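Local coordinates for protein TBC1 domain family member 22A (Homo sapiens, PDB 2QFZ) that may act as a GTPase-activating protein for Rab family proteins, the part described here being its Rab-GAP TBC domain, at residues A[211-214]-A[215-219]; A[238-242]-A[243-247]. One frame throughout, in Å; residues are numbered along the deposited sequence.

Interaction 1. Residues A[211-214]-A[215-219]; sequences PGIQ and MKVKM
I213 and V217, one helical turn apart, make the buried side of this contact. Their CG2 methyls only touch lightly, at 4.3 Å; the tight packing is at the backbone, where V217 N donates to I213 O over 2.9 Å, with the donor nearly along the C=O axis at 165°. V217 CG2 also lies 3.4 Å from I213 O, and amide and methyl of one residue thus approach the same carbonyl. K216 N bonds to G212 O at 3.1 Å. The lysine chain then runs alongside that oxygen: with CG anti to its own carbonyl carbon (chi1 -69°), K216 CG comes within 3.3 Å of G212 O.

These i to i+4 bonds form the first turns of helix 211-227 in the all-helical TBC domain. The buried face meets helix 242-251, with I213 against F247 and M250, and K216 touches L282 of helix 276-291.

On the exposed side the contact is looser. M215 N reaches P211 O only weakly, at 3.3 Å, and beyond CB the methionine chain bends away. K218 N holds Q214 O at 3.0 Å with a less straight N-H angle of 146°, while K218 NZ makes a long, weak ion pair with E222.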
loop_
_atom_site.group_PDB
_atom_site.type_symbol
_atom_site.label_atom_id
_atom_site.label_comp_id
_atom_site.label_asym_id
_atom_site.label_seq_id
_atom_site.Cartn_x
_atom_site.Cartn_y
_atom_site.Cartn_z
ATOM N N PRO A 211 -15.217 0.346 -10.589
ATOM C CA PRO A 211 -14.826 0.545 -11.983
ATOM C C PRO A 211 -13.377 0.916 -12.197
ATOM O O PRO A 211 -12.900 0.794 -13.297
ATOM C CB PRO A 211 -15.762 1.685 -12.461
ATOM C CG PRO A 211 -16.116 2.421 -11.231
ATOM C CD PRO A 211 -16.155 1.397 -10.133
ATOM N N GLY A 212 -12.697 1.411 -11.163
ATOM C CA GLY A 212 -11.277 1.639 -11.233
ATOM C C GLY A 212 -10.533 0.328 -11.380
ATOM O O GLY A 212 -9.540 0.274 -12.058
ATOM N N ILE A 213 -11.017 -0.731 -10.747
ATOM C CA ILE A 213 -10.293 -1.990 -10.751
ATOM C C ILE A 213 -10.347 -2.609 -12.158
ATOM O O ILE A 213 -9.334 -2.945 -12.698
ATOM C CB ILE A 213 -10.800 -2.994 -9.734
ATOM C CG1 ILE A 213 -10.778 -2.403 -8.302
ATOM C CG2 ILE A 213 -9.950 -4.240 -9.801
ATOM C CD1 ILE A 213 -9.403 -2.233 -7.767
ATOM N N GLN A 214 -11.536 -2.736 -12.726
ATOM C CA GLN A 214 -11.726 -3.291 -14.079
ATOM C C GLN A 214 -10.945 -2.572 -15.143
ATOM O O GLN A 214 -10.346 -3.209 -16.018
ATOM C CB GLN A 214 -13.214 -3.293 -14.466
ATOM C CG GLN A 214 -13.914 -4.579 -14.081
ATOM C CD GLN A 214 -14.066 -4.741 -12.582
ATOM O OE1 GLN A 214 -14.405 -3.798 -11.881
ATOM N NE2 GLN A 214 -13.821 -5.946 -12.089
ATOM N N MET A 215 -10.951 -1.247 -15.060
ATOM C CA MET A 215 -10.180 -0.429 -15.949
ATOM C C MET A 215 -8.690 -0.717 -15.842
ATOM O O MET A 215 -8.029 -0.894 -16.856
ATOM C CB MET A 215 -10.443 1.062 -15.664
ATOM C CG MET A 215 -9.831 1.996 -16.726
ATOM S SD MET A 215 -10.541 1.688 -18.367
ATOM C CE MET A 215 -12.217 2.268 -18.125
ATOM N N LYS A 216 -8.163 -0.763 -14.621
ATOM C CA LYS A 216 -6.733 -1.096 -14.412
ATOM C C LYS A 216 -6.333 -2.510 -14.853
ATOM O O LYS A 216 -5.226 -2.712 -15.366
ATOM C CB LYS A 216 -6.336 -0.888 -12.963
ATOM C CG LYS A 216 -6.328 0.605 -12.590
ATOM C CD LYS A 216 -6.245 0.868 -11.091
ATOM C CE LYS A 216 -6.782 2.318 -10.782
ATOM N NZ LYS A 216 -6.049 2.909 -9.638
ATOM N N VAL A 217 -7.199 -3.488 -14.629
ATOM C CA VAL A 217 -6.927 -4.846 -15.117
ATOM C C VAL A 217 -6.883 -4.890 -16.662
ATOM O O VAL A 217 -6.094 -5.635 -17.252
ATOM C CB VAL A 217 -7.920 -5.813 -14.555
ATOM C CG1 VAL A 217 -7.829 -7.193 -15.251
ATOM C CG2 VAL A 217 -7.711 -5.931 -13.037
ATOM N N LYS A 218 -7.727 -4.095 -17.301
ATOM C CA LYS A 218 -7.810 -4.044 -18.776
ATOM C C LYS A 218 -6.577 -3.323 -19.333
ATOM O O LYS A 218 -6.001 -3.770 -20.312
ATOM C CB LYS A 218 -9.124 -3.366 -19.211
ATOM C CG LYS A 218 -9.285 -3.158 -20.682
ATOM C CD LYS A 218 -9.158 -4.434 -21.513
ATOM C CE LYS A 218 -9.423 -4.138 -22.990
ATOM N NZ LYS A 218 -9.320 -5.355 -23.856
ATOM N N MET A 219 -6.169 -2.204 -18.714
ATOM C CA MET A 219 -4.921 -1.544 -19.103
ATOM C C MET A 219 -3.708 -2.427 -18.854
ATOM O O MET A 219 -2.775 -2.379 -19.615
ATOM C CB MET A 219 -4.736 -0.233 -18.368
ATOM C CG MET A 219 -5.787 0.817 -18.706
ATOM S SD MET A 219 -5.334 2.359 -17.905
ATOM C CE MET A 219 -6.085 2.127 -16.290
#

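Interaction 2. Residues A[238-242]-A[243-247]; sequences HEVRY and LQFAF
R241 meets L243 and Q244 of 243-247, beginning with L243, whose CD2 lies at the edge of the guanidinium, 4.0 Å from R241 NH1. Q244 follows and crosses the arginine chain at about a right angle. Its OE1 accepts R241 N at 3.0 Å in the carbonyl plane, on a lone pair, through an almost straight N-H, and Q244 N returns a bond to R241 O from above that carbonyl's plane. The amide stacks on the guanidinium with planes 17° apart, and CG sits over one guanidinium face, displaced toward the rim. With an alanine here, R241 N would probably lose this acceptor and the guanidinium its stacked partner, freeing it to turn.

At F245, chi1 of 65° sets CG between backbone N and carbonyl carbon, which places Y242 O over the ring centre, 3.7 Å above its plane. F245 N bonds to Y242 O from above the carbonyl plane. V240 CG1 touches the ring's edge at F245 CD2 (3.8 Å), and CZ reaches Y242 CD2 obliquely. A246 N then donates to Y242 O at 2.8 Å, nearly in line with the C=O.

The chain leaves helix 229-237 through a Schellman motif, with E239 as the C-prime residue at positive phi, and runs in a short connection to helix 242-251 of the TBC domain.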
loop_
_atom_site.group_PDB
_atom_site.type_symbol
_atom_site.label_atom_id
_atom_site.label_comp_id
_atom_site.label_asym_id
_atom_site.label_seq_id
_atom_site.Cartn_x
_atom_site.Cartn_y
_atom_site.Cartn_z
ATOM N N HIS A 238 -4.535 -20.885 -22.502
ATOM C CA HIS A 238 -4.952 -21.752 -21.378
ATOM C C HIS A 238 -6.140 -21.204 -20.573
ATOM O O HIS A 238 -6.348 -21.596 -19.441
ATOM C CB HIS A 238 -3.727 -22.033 -20.502
ATOM C CG HIS A 238 -2.663 -22.766 -21.242
ATOM N ND1 HIS A 238 -1.723 -22.121 -22.024
ATOM C CD2 HIS A 238 -2.463 -24.097 -21.427
ATOM C CE1 HIS A 238 -0.974 -23.028 -22.632
ATOM N NE2 HIS A 238 -1.403 -24.232 -22.288
ATOM N N GLU A 239 -6.919 -20.310 -21.193
ATOM C CA GLU A 239 -8.172 -19.799 -20.651
ATOM C C GLU A 239 -8.008 -19.094 -19.310
ATOM O O GLU A 239 -8.914 -19.131 -18.505
ATOM C CB GLU A 239 -9.205 -20.945 -20.494
ATOM C CG GLU A 239 -9.461 -21.771 -21.775
ATOM C CD GLU A 239 -10.407 -21.092 -22.745
ATOM O OE1 GLU A 239 -10.846 -19.956 -22.455
ATOM O OE2 GLU A 239 -10.722 -21.697 -23.796
ATOM N N VAL A 240 -6.869 -18.465 -19.049
ATOM C CA VAL A 240 -6.770 -17.615 -17.857
ATOM C C VAL A 240 -7.007 -16.172 -18.269
ATOM O O VAL A 240 -6.299 -15.660 -19.144
ATOM C CB VAL A 240 -5.395 -17.753 -17.107
ATOM C CG1 VAL A 240 -5.394 -16.838 -15.854
ATOM C CG2 VAL A 240 -5.132 -19.220 -16.715
ATOM N N ARG A 241 -8.015 -15.538 -17.649
ATOM C CA ARG A 241 -8.344 -14.127 -17.858
ATOM C C ARG A 241 -7.578 -13.272 -16.854
ATOM O O ARG A 241 -7.433 -13.664 -15.711
ATOM C CB ARG A 241 -9.844 -13.876 -17.634
ATOM C CG ARG A 241 -10.751 -14.519 -18.667
ATOM C CD ARG A 241 -12.175 -14.149 -18.433
ATOM N NE ARG A 241 -12.764 -14.887 -17.301
ATOM C CZ ARG A 241 -13.218 -14.340 -16.190
ATOM N NH1 ARG A 241 -13.160 -13.020 -15.986
ATOM N NH2 ARG A 241 -13.728 -15.118 -15.267
ATOM N N TYR A 242 -7.126 -12.081 -17.239
ATOM C CA TYR A 242 -6.361 -11.284 -16.268
ATOM C C TYR A 242 -7.139 -11.012 -14.973
ATOM O O TYR A 242 -6.565 -11.006 -13.913
ATOM C CB TYR A 242 -5.831 -9.982 -16.876
ATOM C CG TYR A 242 -4.721 -10.161 -17.878
ATOM C CD1 TYR A 242 -4.984 -10.652 -19.164
ATOM C CD2 TYR A 242 -3.427 -9.757 -17.578
ATOM C CE1 TYR A 242 -3.977 -10.779 -20.092
ATOM C CE2 TYR A 242 -2.400 -9.874 -18.503
ATOM C CZ TYR A 242 -2.677 -10.384 -19.757
ATOM O OH TYR A 242 -1.660 -10.501 -20.679
ATOM N N LEU A 243 -8.453 -10.866 -15.062
ATOM C CA LEU A 243 -9.280 -10.507 -13.915
ATOM C C LEU A 243 -9.276 -11.558 -12.845
ATOM O O LEU A 243 -9.430 -11.230 -11.650
ATOM C CB LEU A 243 -10.717 -10.254 -14.357
ATOM C CG LEU A 243 -11.679 -9.500 -13.444
ATOM C CD1 LEU A 243 -11.202 -8.080 -13.165
ATOM C CD2 LEU A 243 -13.049 -9.472 -14.136
ATOM N N GLN A 244 -9.044 -12.821 -13.231
ATOM C CA GLN A 244 -9.050 -13.920 -12.260
ATOM C C GLN A 244 -7.910 -13.883 -11.255
ATOM O O GLN A 244 -8.032 -14.444 -10.177
ATOM C CB GLN A 244 -9.077 -15.274 -12.968
ATOM C CG GLN A 244 -10.317 -15.467 -13.852
ATOM C CD GLN A 244 -10.312 -16.795 -14.597
ATOM O OE1 GLN A 244 -9.642 -16.938 -15.609
ATOM N NE2 GLN A 244 -11.082 -17.763 -14.099
ATOM N N PHE A 245 -6.793 -13.261 -11.615
ATOM C CA PHE A 245 -5.642 -13.152 -10.706
ATOM C C PHE A 245 -5.301 -11.706 -10.381
ATOM O O PHE A 245 -4.939 -11.405 -9.260
ATOM C CB PHE A 245 -4.396 -13.944 -11.226
ATOM C CG PHE A 245 -3.809 -13.408 -12.514
ATOM C CD1 PHE A 245 -2.887 -12.383 -12.518
ATOM C CD2 PHE A 245 -4.205 -13.916 -13.714
ATOM C CE1 PHE A 245 -2.382 -11.888 -13.712
ATOM C CE2 PHE A 245 -3.708 -13.424 -14.900
ATOM C CZ PHE A 245 -2.797 -12.417 -14.904
ATOM N N ALA A 246 -5.457 -10.809 -11.336
ATOM C CA ALA A 246 -5.072 -9.402 -11.168
ATOM C C ALA A 246 -6.111 -8.490 -10.458
ATOM O O ALA A 246 -5.787 -7.394 -10.109
ATOM C CB ALA A 246 -4.703 -8.823 -12.508
ATOM N N PHE A 247 -7.350 -8.940 -10.254
ATOM C CA PHE A 247 -8.311 -8.209 -9.422
ATOM C C PHE A 247 -7.732 -7.968 -8.032
ATOM O O PHE A 247 -7.748 -6.850 -7.538
ATOM C CB PHE A 247 -9.648 -8.952 -9.233
ATOM C CG PHE A 247 -10.689 -8.126 -8.487
ATOM C CD1 PHE A 247 -11.557 -7.295 -9.182
ATOM C CD2 PHE A 247 -10.763 -8.146 -7.094
ATOM C CE1 PHE A 247 -12.525 -6.507 -8.495
ATOM C CE2 PHE A 247 -11.694 -7.354 -6.411
ATOM C CZ PHE A 247 -12.573 -6.541 -7.111
#

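How the interactions relate
Interaction 1 lies within a single helix, 211-227, whereas interaction 2 spans the loop after helix 229-237 and helix 242-251. Their centres are 13 Å apart, and the two pack directly: V217 CG1 is 3.7 Å from L243 N and 3.8 Å from Y242 CB. Both are partly buried, with centres about 17 Å and 22 Å from the chain centre; each has buried apolar residues (I213 and V217; V240, Y242 and F245) and exposed ones (M215 and K218; E239 and R241). The chemistry differs with place: residues 211-219 rely on repeated backbone bonds, while 238-247 add an amide side chain bonded to backbone and two aromatic rings. Helix 276-291 backs both, through K216 and M219 in interaction 1 and Y242 and F245 in interaction 2.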